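Local structure of glutamine synthetase (Helicobacter pylori, 5ZLI) at residues Leu215-Val219 and Val231-Phe235; Phe85-Phe89 and Val209-Val213; Ala134-Ala138 and Phe381-Leu385; Gly185-Met191 and His221-Gln226; Arg115-Lys119 and Leu238-Asp243. The protein belongs to the glutamine synthetase family, type I beta, and forms an assembly of twelve chains, each combining a beta-grasp region with a larger catalytic region. One frame throughout, in Å; residues are numbered along the deposited sequence.

Contact 1 (Leu215-Val219 and Val231-Phe235); sequences LETFV and VGVKF
One face of the Phe-218 ring lies on the backbone of Gly-232, and the CE2 corner of its edge turns to the carbonyl O of Val-233. The two segments belong to the beta hairpin of strands 217-222 and 228-237. Gly-232 CA sits 3.6 Å from the ring centroid of Phe-218, 21° off the ring normal, as a CH-pi contact displaced toward the rim. The ring folds back over the partner strand because CG stands between the backbone N and the carbonyl carbon (chi1 45°). CZ and CE1 of Phe-218 lie against Gly-232 CA.

Three backbone bonds tie the antiparallel strands. Lys-234 N donates to Glu-216 O at 2.8 Å. Phe-218 N donates to Gly-232 O at 2.7 Å. Gly-232 N donates to Val-219 O at 2.9 Å, and this bond is the straightest, with 168° at the hydrogen. Gly-232 is thus bonded by two successive residues, Phe-218 and Val-219, and the pairing is not regular there. Thr-217 and Val-233 form a non-hydrogen-bonded pair, and their side chains share a sheet face. There Thr-217 CG2 meets Val-231 CG1 at 3.7 Å. Leu-215 crosses Val-233 at an angle, with Leu-215 CD2 3.9 Å from Val-233 CG1.

Helix 200-212 covers Thr-217 and Val-231 through Val-207 and Leu-210. Val-219 pairs with a strand of a neighbouring subunit, so the sheet continues across the interface.

At the exposed end, Glu-216 and Lys-234 run side by side. Their charged atoms do not meet, and it is the aliphatic CD of Lys-234 that lies 3.9 Å from Glu-216 OE1.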
# COMPACT_ATOMS: atom_id res chain seq x y z
N LEU B 215 35.39 -34.59 18.54
CA LEU B 215 35.25 -35.34 17.31
C LEU B 215 36.33 -34.95 16.33
O LEU B 215 36.63 -33.77 16.16
CB LEU B 215 33.89 -35.08 16.67
CG LEU B 215 32.93 -36.25 16.59
CD1 LEU B 215 31.71 -35.82 15.83
CD2 LEU B 215 33.68 -37.32 15.80
N GLU B 216 36.90 -35.96 15.66
CA GLU B 216 37.92 -35.72 14.64
C GLU B 216 37.33 -35.82 13.24
O GLU B 216 36.58 -36.74 12.91
CB GLU B 216 39.12 -36.65 14.82
CG GLU B 216 40.15 -36.10 15.81
CD GLU B 216 41.55 -36.69 15.65
OE1 GLU B 216 41.66 -37.92 15.40
OE2 GLU B 216 42.54 -35.93 15.80
N THR B 217 37.68 -34.83 12.42
CA THR B 217 37.18 -34.65 11.07
C THR B 217 38.33 -34.82 10.09
O THR B 217 39.45 -34.36 10.36
CB THR B 217 36.60 -33.24 10.92
OG1 THR B 217 37.61 -32.27 11.24
CG2 THR B 217 35.42 -33.02 11.87
N PHE B 218 38.06 -35.46 8.94
CA PHE B 218 39.04 -35.43 7.85
C PHE B 218 38.60 -34.53 6.70
O PHE B 218 39.26 -33.53 6.42
CB PHE B 218 39.43 -36.84 7.34
CG PHE B 218 38.27 -37.80 7.12
CD1 PHE B 218 37.63 -37.87 5.87
CD2 PHE B 218 37.84 -38.66 8.13
CE1 PHE B 218 36.57 -38.76 5.65
CE2 PHE B 218 36.77 -39.54 7.92
CZ PHE B 218 36.14 -39.60 6.67
N VAL B 219 37.48 -34.82 6.06
CA VAL B 219 37.12 -34.16 4.81
C VAL B 219 35.87 -33.31 5.02
O VAL B 219 35.02 -33.63 5.85
CB VAL B 219 36.91 -35.19 3.68
CG1 VAL B 219 35.63 -35.96 3.90
CG2 VAL B 219 36.88 -34.51 2.33
N VAL B 231 30.58 -33.97 6.28
CA VAL B 231 31.84 -33.94 7.01
C VAL B 231 32.22 -35.38 7.34
O VAL B 231 31.39 -36.16 7.83
CB VAL B 231 31.77 -33.09 8.29
CG1 VAL B 231 33.11 -33.13 9.04
CG2 VAL B 231 31.38 -31.66 7.97
N GLY B 232 33.46 -35.74 7.03
CA GLY B 232 34.00 -37.03 7.40
C GLY B 232 34.57 -37.01 8.81
O GLY B 232 35.42 -36.17 9.12
N VAL B 233 34.12 -37.95 9.64
CA VAL B 233 34.54 -38.07 11.03
C VAL B 233 35.31 -39.38 11.20
O VAL B 233 35.19 -40.32 10.41
CB VAL B 233 33.34 -37.99 11.99
CG1 VAL B 233 32.85 -36.58 12.10
CG2 VAL B 233 32.21 -38.85 11.49
N LYS B 234 36.14 -39.43 12.23
CA LYS B 234 36.91 -40.64 12.48
C LYS B 234 35.98 -41.80 12.78
O LYS B 234 34.97 -41.64 13.48
CB LYS B 234 37.89 -40.42 13.64
CG LYS B 234 39.28 -41.01 13.38
CD LYS B 234 39.99 -41.42 14.67
CE LYS B 234 41.08 -42.50 14.43
NZ LYS B 234 40.59 -43.92 14.29
N PHE B 235 36.28 -42.98 12.20
CA PHE B 235 35.75 -44.26 12.66
C PHE B 235 35.64 -44.30 14.17
O PHE B 235 36.43 -43.65 14.88
CB PHE B 235 36.62 -45.43 12.20
CG PHE B 235 36.39 -45.87 10.78
CD1 PHE B 235 36.53 -44.99 9.72
CD2 PHE B 235 36.07 -47.21 10.50
CE1 PHE B 235 36.32 -45.42 8.41
CE2 PHE B 235 35.88 -47.64 9.20
CZ PHE B 235 36.00 -46.74 8.15

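Contact 2 (Phe85-Phe89 and Val209-Val213); sequences FIDPF and VLNQV
Phe-85 and Val-213 lie side by side and point the same way. They join strand 84-87, in the beta-grasp region, to the C-terminal end of helix 200-212, in the catalytic region. Phe-85 CD2 is 3.5 Å from Val-213 CG1, and the methyl meets the ring obliquely. Val-213 is the first residue to leave the helical conformation. Its N still bonds to Leu-210 O at 3.0 Å, which keeps it close against the helix end.

Pro-88 is the second point of support. Its ring crosses Val-209 obliquely, with CG 3.7 Å from Val-209 CG1. That same CG stands over the centre of the Phe-89 ring, so Pro-88 is gripped by Val-209 and by its own neighbour in sequence. Val-209 CG1 lies opposite the backbone N (chi1 177°), which carries it out to both Pro-88 and Phe-89 CZ. The latter is 4.1 Å away.

No hydrogen bond crosses the contact. The polar anchors lie around it: Asp-87 forms a salt bridge with Arg-30, and Val-213 O accepts a bond from Lys-247. Gln-212 covers the exposed side with an extended chain, and its OE1 comes 3.6 Å from Pro-88 CB.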
# COMPACT_ATOMS: atom_id res chain seq x y z
N PHE B 85 31.38 -33.32 27.02
CA PHE B 85 31.99 -32.17 26.39
C PHE B 85 31.29 -30.92 26.86
O PHE B 85 30.10 -30.95 27.18
CB PHE B 85 31.91 -32.29 24.89
CG PHE B 85 30.52 -32.36 24.37
CD1 PHE B 85 29.78 -33.54 24.46
CD2 PHE B 85 29.95 -31.27 23.73
CE1 PHE B 85 28.46 -33.62 23.94
CE2 PHE B 85 28.66 -31.34 23.20
CZ PHE B 85 27.91 -32.52 23.32
N ILE B 86 32.03 -29.82 26.88
CA ILE B 86 31.40 -28.53 27.15
C ILE B 86 30.61 -28.08 25.94
O ILE B 86 31.15 -27.96 24.83
CB ILE B 86 32.45 -27.49 27.55
CG1 ILE B 86 33.02 -27.82 28.93
CG2 ILE B 86 31.86 -26.12 27.46
CD1 ILE B 86 34.05 -26.81 29.46
N ASP B 87 29.33 -27.78 26.14
CA ASP B 87 28.50 -27.28 25.05
C ASP B 87 28.91 -25.86 24.68
O ASP B 87 28.80 -24.95 25.52
CB ASP B 87 27.04 -27.37 25.48
CG ASP B 87 26.07 -27.19 24.33
OD1 ASP B 87 26.53 -26.92 23.22
OD2 ASP B 87 24.86 -27.43 24.53
N PRO B 88 29.37 -25.62 23.44
CA PRO B 88 29.82 -24.26 23.08
C PRO B 88 28.68 -23.28 22.95
O PRO B 88 28.89 -22.08 23.18
CB PRO B 88 30.53 -24.46 21.74
CG PRO B 88 29.85 -25.63 21.16
CD PRO B 88 29.50 -26.55 22.31
N PHE B 89 27.47 -23.75 22.64
CA PHE B 89 26.39 -22.85 22.27
C PHE B 89 25.77 -22.20 23.49
O PHE B 89 25.54 -20.98 23.47
CB PHE B 89 25.31 -23.60 21.51
CG PHE B 89 25.81 -24.35 20.33
CD1 PHE B 89 26.32 -23.66 19.24
CD2 PHE B 89 25.75 -25.73 20.29
CE1 PHE B 89 26.79 -24.34 18.12
CE2 PHE B 89 26.22 -26.43 19.19
CZ PHE B 89 26.74 -25.73 18.10
N VAL B 209 33.60 -26.66 15.29
CA VAL B 209 32.86 -26.97 16.50
C VAL B 209 32.79 -28.47 16.71
O VAL B 209 32.74 -28.93 17.86
CB VAL B 209 31.47 -26.33 16.48
CG1 VAL B 209 30.69 -26.74 17.73
CG2 VAL B 209 31.59 -24.84 16.43
N LEU B 210 32.81 -29.26 15.64
CA LEU B 210 32.87 -30.71 15.83
C LEU B 210 34.09 -31.07 16.65
O LEU B 210 34.01 -31.82 17.62
CB LEU B 210 32.92 -31.42 14.49
CG LEU B 210 31.68 -31.28 13.64
CD1 LEU B 210 31.83 -32.02 12.33
CD2 LEU B 210 30.51 -31.81 14.41
N ASN B 211 35.24 -30.51 16.31
CA ASN B 211 36.40 -30.83 17.11
C ASN B 211 36.22 -30.32 18.52
O ASN B 211 36.70 -30.95 19.47
CB ASN B 211 37.68 -30.26 16.52
CG ASN B 211 37.82 -30.52 15.04
OD1 ASN B 211 38.10 -29.60 14.29
ND2 ASN B 211 37.67 -31.76 14.62
N GLN B 212 35.50 -29.20 18.70
CA GLN B 212 35.34 -28.68 20.06
C GLN B 212 34.68 -29.70 20.98
O GLN B 212 34.87 -29.68 22.20
CB GLN B 212 34.53 -27.39 20.06
CG GLN B 212 35.31 -26.21 19.57
CD GLN B 212 34.51 -24.94 19.65
OE1 GLN B 212 33.94 -24.61 20.70
NE2 GLN B 212 34.42 -24.22 18.53
N VAL B 213 33.92 -30.62 20.40
CA VAL B 213 33.09 -31.51 21.17
C VAL B 213 33.68 -32.92 21.19
O VAL B 213 32.97 -33.89 21.47
CB VAL B 213 31.65 -31.48 20.66
CG1 VAL B 213 31.17 -30.07 20.68
CG2 VAL B 213 31.55 -32.02 19.27

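Contact 3 (Ala134-Ala138 and Phe381-Leu385); sequences AYFGA and FAAIL
Phe-136 and Phe-381 meet because both hold CG beside the backbone N, opposite the carbonyl carbon (chi1 -78° and -63°). Each ring is thereby sent across the gap between strand 133-145 and helix 377-393. The side chains slide past each other in opposite directions and form an offset stack. The ring centroids of Phe-136 and Phe-381 are 4.8 Å apart, and the planes are inclined by 30°. The overlap is partial. Phe-381 CB also lies over the Phe-136 ring, 4.2 Å from its centroid.

The edges of the two rings are filled by aliphatic groups. Ile-384 CG2 touches Phe-136 CE2 at 3.7 Å, near the ring plane. Leu-385 CB is at the same rim, 4.3 Å from Phe-136 CZ. Ala-138 CB meets the edge of the other ring, 4.2 Å from Phe-381 CZ. At the far end of the strand segment, Ala-134 CB rests 4.1 Å from Leu-385 CD2.

The touching residues are all buried, and no hydrogen bond links the segments. Leu-238 of helix 238-258 packs on both aromatic side chains, and Leu-125 of helix 114-128 packs on Ala-134 and Leu-385. The segment axes approach to 10.6 Å. This is the hydrophobic packing of a helix on a beta-sheet face, here part of the core of the glutamine synthetase catalytic region.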
# COMPACT_ATOMS: atom_id res chain seq x y z
N ALA B 134 34.22 -53.59 16.98
CA ALA B 134 33.54 -53.41 15.70
C ALA B 134 33.57 -51.92 15.39
O ALA B 134 32.93 -51.13 16.09
CB ALA B 134 32.11 -53.94 15.71
N TYR B 135 34.35 -51.53 14.37
CA TYR B 135 34.55 -50.13 14.04
C TYR B 135 33.52 -49.66 13.03
O TYR B 135 33.35 -50.28 11.98
CB TYR B 135 35.95 -49.92 13.48
CG TYR B 135 37.04 -49.98 14.51
CD1 TYR B 135 37.21 -48.93 15.41
CD2 TYR B 135 37.91 -51.06 14.59
CE1 TYR B 135 38.21 -48.96 16.37
CE2 TYR B 135 38.94 -51.09 15.54
CZ TYR B 135 39.08 -50.03 16.43
OH TYR B 135 40.06 -50.00 17.39
N PHE B 136 32.87 -48.52 13.32
CA PHE B 136 31.88 -47.91 12.42
C PHE B 136 32.25 -46.46 12.14
O PHE B 136 32.59 -45.71 13.06
CB PHE B 136 30.44 -47.87 12.99
CG PHE B 136 29.71 -49.16 12.94
CD1 PHE B 136 30.02 -50.20 13.80
CD2 PHE B 136 28.68 -49.35 12.03
CE1 PHE B 136 29.32 -51.38 13.75
CE2 PHE B 136 27.99 -50.54 11.97
CZ PHE B 136 28.31 -51.55 12.83
N GLY B 137 32.05 -46.06 10.89
CA GLY B 137 32.33 -44.71 10.45
C GLY B 137 31.29 -44.15 9.50
O GLY B 137 31.26 -44.52 8.32
N ALA B 138 30.46 -43.23 9.98
CA ALA B 138 29.30 -42.73 9.24
C ALA B 138 29.62 -41.40 8.55
O ALA B 138 30.29 -40.53 9.12
CB ALA B 138 28.09 -42.55 10.17
N PHE B 381 23.38 -49.16 13.96
CA PHE B 381 24.67 -49.83 14.10
C PHE B 381 24.51 -51.19 14.77
O PHE B 381 25.01 -52.21 14.27
CB PHE B 381 25.64 -48.96 14.88
CG PHE B 381 25.96 -47.68 14.21
CD1 PHE B 381 25.69 -47.50 12.87
CD2 PHE B 381 26.51 -46.64 14.92
CE1 PHE B 381 25.98 -46.33 12.26
CE2 PHE B 381 26.80 -45.46 14.31
CZ PHE B 381 26.53 -45.31 12.97
N ALA B 382 23.78 -51.22 15.89
CA ALA B 382 23.51 -52.47 16.58
C ALA B 382 22.98 -53.52 15.61
O ALA B 382 23.47 -54.65 15.58
CB ALA B 382 22.54 -52.25 17.72
N ALA B 383 21.95 -53.17 14.85
CA ALA B 383 21.36 -54.14 13.91
C ALA B 383 22.31 -54.53 12.77
O ALA B 383 22.37 -55.70 12.37
CB ALA B 383 20.04 -53.58 13.37
N ILE B 384 23.04 -53.58 12.20
CA ILE B 384 24.00 -53.94 11.17
C ILE B 384 25.00 -54.97 11.69
O ILE B 384 25.32 -55.94 10.99
CB ILE B 384 24.69 -52.69 10.61
CG1 ILE B 384 23.76 -52.05 9.58
CG2 ILE B 384 26.05 -53.02 10.05
CD1 ILE B 384 24.01 -50.60 9.36
N LEU B 385 25.48 -54.78 12.93
CA LEU B 385 26.43 -55.75 13.46
C LEU B 385 25.77 -57.09 13.73
O LEU B 385 26.36 -58.13 13.43
CB LEU B 385 27.10 -55.21 14.71
CG LEU B 385 28.01 -56.27 15.33
CD1 LEU B 385 29.20 -56.67 14.44
CD2 LEU B 385 28.52 -55.75 16.69

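Contact 4 (Gly185-Met191 and His221-Gln226); sequences GKQGGYM and HHEVAQ
Gly-189 and Val-224 form the tight centre of the contact. Gly-189 N donates to Val-224 O at 2.9 Å, the one hydrogen bond between the segments, and reaches the oxygen from above its carbonyl plane. Gly-189 CA lies against Glu-223 O, and Gly-189 O approaches the His-222 ring obliquely, nearest CD2. Tyr-190 extends this packed side. Its CG lies opposite the backbone N (chi1 -171°), and its CB rests 3.6 Å from Val-224 CG2. The ring turns an edge to the face of His-221 in an offset T-shaped pair, with centroids 5.4 Å apart and planes at 79°. A cis peptide bond precedes Met-191, and its CG lies over one face of the Tyr-190 ring. Met-191 SD sits 3.8 Å from His-221 CB and approaches that ring obliquely.

The other end is looser. A type II turn runs from Gly-185 to Gly-188, closed by Gly-188 N to Gly-185 O at 2.7 Å. Gln-187 at this turn is exposed and points away from its partner segment. Lys-186 CG is 3.9 Å from Gln-226 NE2, and both residues also pack on Ser-154 of another subunit.

Glu-223 OE2 accepts a bond from Val-224 N at 2.9 Å, while OE1 lies close to the like-charged Glu-141 and Glu-230. Other polar ends are held from outside the segments: Tyr-190 OH by Asp-60 N of a neighbouring subunit, His-222 ND1 by Asp-197, and Gln-226 OE1 by Glu-167 N. These bonds tie the contact both to its own chain and to that subunit.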
# COMPACT_ATOMS: atom_id res chain seq x y z
N GLY B 185 23.56 -26.18 -10.53
CA GLY B 185 22.34 -26.79 -11.01
C GLY B 185 21.78 -27.78 -10.01
O GLY B 185 22.47 -28.25 -9.09
N LYS B 186 20.50 -28.07 -10.16
CA LYS B 186 20.01 -29.33 -9.64
C LYS B 186 21.05 -30.39 -9.95
O LYS B 186 21.47 -30.55 -11.10
CB LYS B 186 18.66 -29.68 -10.29
CG LYS B 186 17.77 -30.57 -9.40
CD LYS B 186 16.34 -30.71 -9.92
CE LYS B 186 15.50 -29.46 -9.64
NZ LYS B 186 14.14 -29.57 -10.24
N GLN B 187 21.55 -31.05 -8.90
CA GLN B 187 22.56 -32.09 -9.00
C GLN B 187 23.97 -31.54 -9.32
O GLN B 187 24.85 -32.30 -9.72
CB GLN B 187 22.16 -33.14 -10.07
CG GLN B 187 21.14 -34.16 -9.57
CD GLN B 187 21.11 -35.44 -10.40
OE1 GLN B 187 21.86 -36.39 -10.12
NE2 GLN B 187 20.22 -35.49 -11.41
N GLY B 188 24.24 -30.26 -9.05
CA GLY B 188 25.51 -29.69 -9.45
C GLY B 188 26.45 -29.26 -8.34
O GLY B 188 27.48 -28.64 -8.64
N GLY B 189 26.17 -29.57 -7.07
CA GLY B 189 26.95 -29.04 -5.97
C GLY B 189 28.31 -29.68 -5.74
O GLY B 189 29.03 -29.28 -4.81
N TYR B 190 28.69 -30.65 -6.56
CA TYR B 190 29.91 -31.41 -6.37
C TYR B 190 30.93 -31.16 -7.50
O TYR B 190 30.80 -31.74 -8.60
CB TYR B 190 29.55 -32.87 -6.24
CG TYR B 190 30.65 -33.82 -5.81
CD1 TYR B 190 31.63 -34.25 -6.71
CD2 TYR B 190 30.69 -34.32 -4.52
CE1 TYR B 190 32.62 -35.12 -6.33
CE2 TYR B 190 31.68 -35.21 -4.12
CZ TYR B 190 32.64 -35.60 -5.04
OH TYR B 190 33.62 -36.47 -4.65
N MET B 191 31.93 -30.31 -7.26
CA MET B 191 32.05 -29.50 -6.06
C MET B 191 32.43 -28.07 -6.46
O MET B 191 33.56 -27.64 -6.22
CB MET B 191 33.11 -30.06 -5.13
CG MET B 191 33.08 -31.55 -5.00
SD MET B 191 34.35 -32.04 -3.84
CE MET B 191 35.07 -33.44 -4.67
N HIS B 221 33.24 -31.10 2.25
CA HIS B 221 32.98 -30.60 0.91
C HIS B 221 31.52 -30.27 0.80
O HIS B 221 30.70 -30.73 1.58
CB HIS B 221 33.37 -31.62 -0.21
CG HIS B 221 32.69 -32.97 -0.12
ND1 HIS B 221 31.46 -33.24 -0.71
CD2 HIS B 221 33.04 -34.11 0.52
CE1 HIS B 221 31.11 -34.49 -0.45
NE2 HIS B 221 32.04 -35.04 0.30
N HIS B 222 31.21 -29.42 -0.16
CA HIS B 222 29.84 -29.38 -0.66
C HIS B 222 29.46 -30.76 -1.23
O HIS B 222 30.30 -31.51 -1.71
CB HIS B 222 29.74 -28.32 -1.75
CG HIS B 222 28.38 -27.70 -1.87
ND1 HIS B 222 28.08 -26.47 -1.32
CD2 HIS B 222 27.24 -28.15 -2.43
CE1 HIS B 222 26.82 -26.17 -1.57
NE2 HIS B 222 26.29 -27.18 -2.24
N GLU B 223 28.17 -31.09 -1.18
CA GLU B 223 27.71 -32.33 -1.81
C GLU B 223 26.92 -32.07 -3.09
O GLU B 223 26.77 -30.93 -3.53
CB GLU B 223 26.88 -33.14 -0.81
CG GLU B 223 27.55 -34.44 -0.35
CD GLU B 223 27.69 -35.45 -1.50
OE1 GLU B 223 28.78 -36.06 -1.64
OE2 GLU B 223 26.68 -35.68 -2.23
N VAL B 224 26.34 -33.15 -3.65
CA VAL B 224 25.82 -33.13 -5.03
C VAL B 224 24.53 -32.30 -5.13
O VAL B 224 24.30 -31.61 -6.13
CB VAL B 224 25.61 -34.56 -5.55
CG1 VAL B 224 24.79 -34.53 -6.83
CG2 VAL B 224 26.93 -35.25 -5.76
N ALA B 225 23.62 -32.44 -4.17
CA ALA B 225 22.40 -31.65 -4.19
C ALA B 225 22.69 -30.19 -3.79
O ALA B 225 23.77 -29.85 -3.31
CB ALA B 225 21.35 -32.24 -3.26
N GLN B 226 21.69 -29.34 -3.99
CA GLN B 226 21.93 -27.90 -4.07
C GLN B 226 22.39 -27.30 -2.73
O GLN B 226 23.27 -26.44 -2.71
CB GLN B 226 20.69 -27.20 -4.60
CG GLN B 226 20.30 -27.77 -5.93
CD GLN B 226 19.13 -27.07 -6.53
OE1 GLN B 226 19.19 -25.89 -6.83
NE2 GLN B 226 18.04 -27.80 -6.70

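Contact 5 (Arg115-Lys119 and Leu238-Asp243); sequences RSIAK and LVEAAD
Arg-115 and Asp-243 supply the charged part of this helix-helix contact. Arg-115 NH1 forms a salt bridge with Asp-243 OD2. The two side chains cross at about a right angle. The guanidinium and carboxylate planes are nearly coplanar, 22° apart, and the carboxylate lies at the edge of the guanidinium. The arginine leaves its helix with CG opposite the backbone N (chi1 -164°) and bends further along the chain to reach the aspartate. Further salt bridges join Arg-115 NH2 to Asp-80, Asp-243 OD2 to Arg-83, and Lys-119 to Asp-80 and Asp-100. Such shared pairing probably balances the charge of this largely buried network.

The apolar part centres on Ala-118. Its small CB points to the other helix and is 3.5 Å from Leu-238 CD2 and 3.6 Å from Val-239 CG2. Val-239 is placed between the two parts. Its CG2 also touches Lys-119 CG at 3.7 Å, while CG1 approaches the guanidinium obliquely, 3.4 Å from Arg-115 NH1.

The two helix segments run roughly antiparallel, at 149°, with their axes 9.4 Å apart. Around them, helix 377-393 packs Tyr-378 on Arg-115 and Ala-242, strand 94-103 brings Phe-98 against Arg-115 and Asp-243, and strand 133-145 sets Phe-136 on Ala-241.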
# COMPACT_ATOMS: atom_id res chain seq x y z
N ARG B 115 20.59 -46.74 23.17
CA ARG B 115 22.00 -46.75 23.52
C ARG B 115 22.36 -47.97 24.40
O ARG B 115 23.49 -48.47 24.33
CB ARG B 115 22.35 -45.42 24.18
CG ARG B 115 23.79 -45.18 24.24
CD ARG B 115 24.16 -43.81 24.74
NE ARG B 115 25.03 -44.03 25.89
CZ ARG B 115 26.36 -43.98 25.88
NH1 ARG B 115 27.00 -43.67 24.77
NH2 ARG B 115 27.03 -44.24 26.98
N SER B 116 21.41 -48.47 25.21
CA SER B 116 21.62 -49.72 25.94
C SER B 116 21.68 -50.91 24.99
O SER B 116 22.46 -51.86 25.20
CB SER B 116 20.51 -49.94 26.97
OG SER B 116 20.62 -49.08 28.08
N ILE B 117 20.83 -50.92 23.97
CA ILE B 117 20.93 -51.93 22.93
C ILE B 117 22.32 -51.90 22.29
O ILE B 117 22.94 -52.95 22.09
CB ILE B 117 19.81 -51.74 21.88
CG1 ILE B 117 18.44 -52.00 22.52
CG2 ILE B 117 20.05 -52.60 20.60
CD1 ILE B 117 17.23 -51.76 21.60
N ALA B 118 22.85 -50.70 22.02
CA ALA B 118 24.12 -50.60 21.29
C ALA B 118 25.29 -51.15 22.07
O ALA B 118 26.29 -51.54 21.46
CB ALA B 118 24.42 -49.16 20.89
N LYS B 119 25.21 -51.15 23.39
CA LYS B 119 26.24 -51.83 24.16
C LYS B 119 25.98 -53.33 24.15
O LYS B 119 26.87 -54.11 23.82
CB LYS B 119 26.22 -51.30 25.58
CG LYS B 119 26.58 -49.86 25.63
CD LYS B 119 26.68 -49.38 27.04
CE LYS B 119 27.00 -47.91 27.04
NZ LYS B 119 27.08 -47.29 28.38
N LEU B 238 31.13 -49.30 18.06
CA LEU B 238 29.73 -49.26 17.66
C LEU B 238 28.99 -48.17 18.41
O LEU B 238 28.31 -47.34 17.80
CB LEU B 238 29.06 -50.61 17.87
CG LEU B 238 27.64 -50.58 17.28
CD1 LEU B 238 27.36 -51.87 16.53
CD2 LEU B 238 26.51 -50.27 18.28
N VAL B 239 29.11 -48.13 19.73
CA VAL B 239 28.39 -47.11 20.49
C VAL B 239 28.99 -45.72 20.22
O VAL B 239 28.28 -44.77 19.91
CB VAL B 239 28.41 -47.44 22.00
CG1 VAL B 239 27.80 -46.29 22.81
CG2 VAL B 239 27.77 -48.82 22.27
N GLU B 240 30.31 -45.60 20.36
CA GLU B 240 31.00 -44.32 20.18
C GLU B 240 30.74 -43.71 18.82
O GLU B 240 30.63 -42.49 18.69
CB GLU B 240 32.49 -44.53 20.43
CG GLU B 240 33.37 -43.34 20.31
CD GLU B 240 34.76 -43.78 19.96
OE1 GLU B 240 35.70 -42.96 20.05
OE2 GLU B 240 34.91 -44.97 19.61
N ALA B 241 30.66 -44.52 17.77
CA ALA B 241 30.31 -43.94 16.48
C ALA B 241 28.90 -43.35 16.52
O ALA B 241 28.68 -42.19 16.15
CB ALA B 241 30.43 -44.98 15.38
N ALA B 242 27.95 -44.12 17.04
CA ALA B 242 26.59 -43.63 17.13
C ALA B 242 26.52 -42.42 18.03
O ALA B 242 25.66 -41.55 17.83
CB ALA B 242 25.67 -44.72 17.67
N ASP B 243 27.38 -42.38 19.05
CA ASP B 243 27.45 -41.20 19.90
C ASP B 243 27.90 -39.98 19.13
O ASP B 243 27.29 -38.91 19.23
CB ASP B 243 28.39 -41.45 21.07
CG ASP B 243 27.72 -42.11 22.21
OD1 ASP B 243 26.57 -42.57 22.06
OD2 ASP B 243 28.33 -42.13 23.27

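In the fold
Contacts 3 and 5 are neighbours, with centres about 9 Å apart. They touch through Leu-238, Ala-241 and Ala-242, and make one continuous core around helix 238-258. Contact 1 adds the hairpin: strand 228-237 pairs with strand 133-145 of contact 3 and leads directly into that helix. Contacts 1 and 4 share strand 217-222, and both touch a neighbouring subunit. In sequence their segments alternate, and the two segments of contact 3 enclose them both. Contact 2 closes before contact 1 opens and meets it through helix 200-212. It links the beta-grasp and catalytic regions. Contact 4 lies farthest from contact 5, about 31 Å between centres, across the centre of the chain.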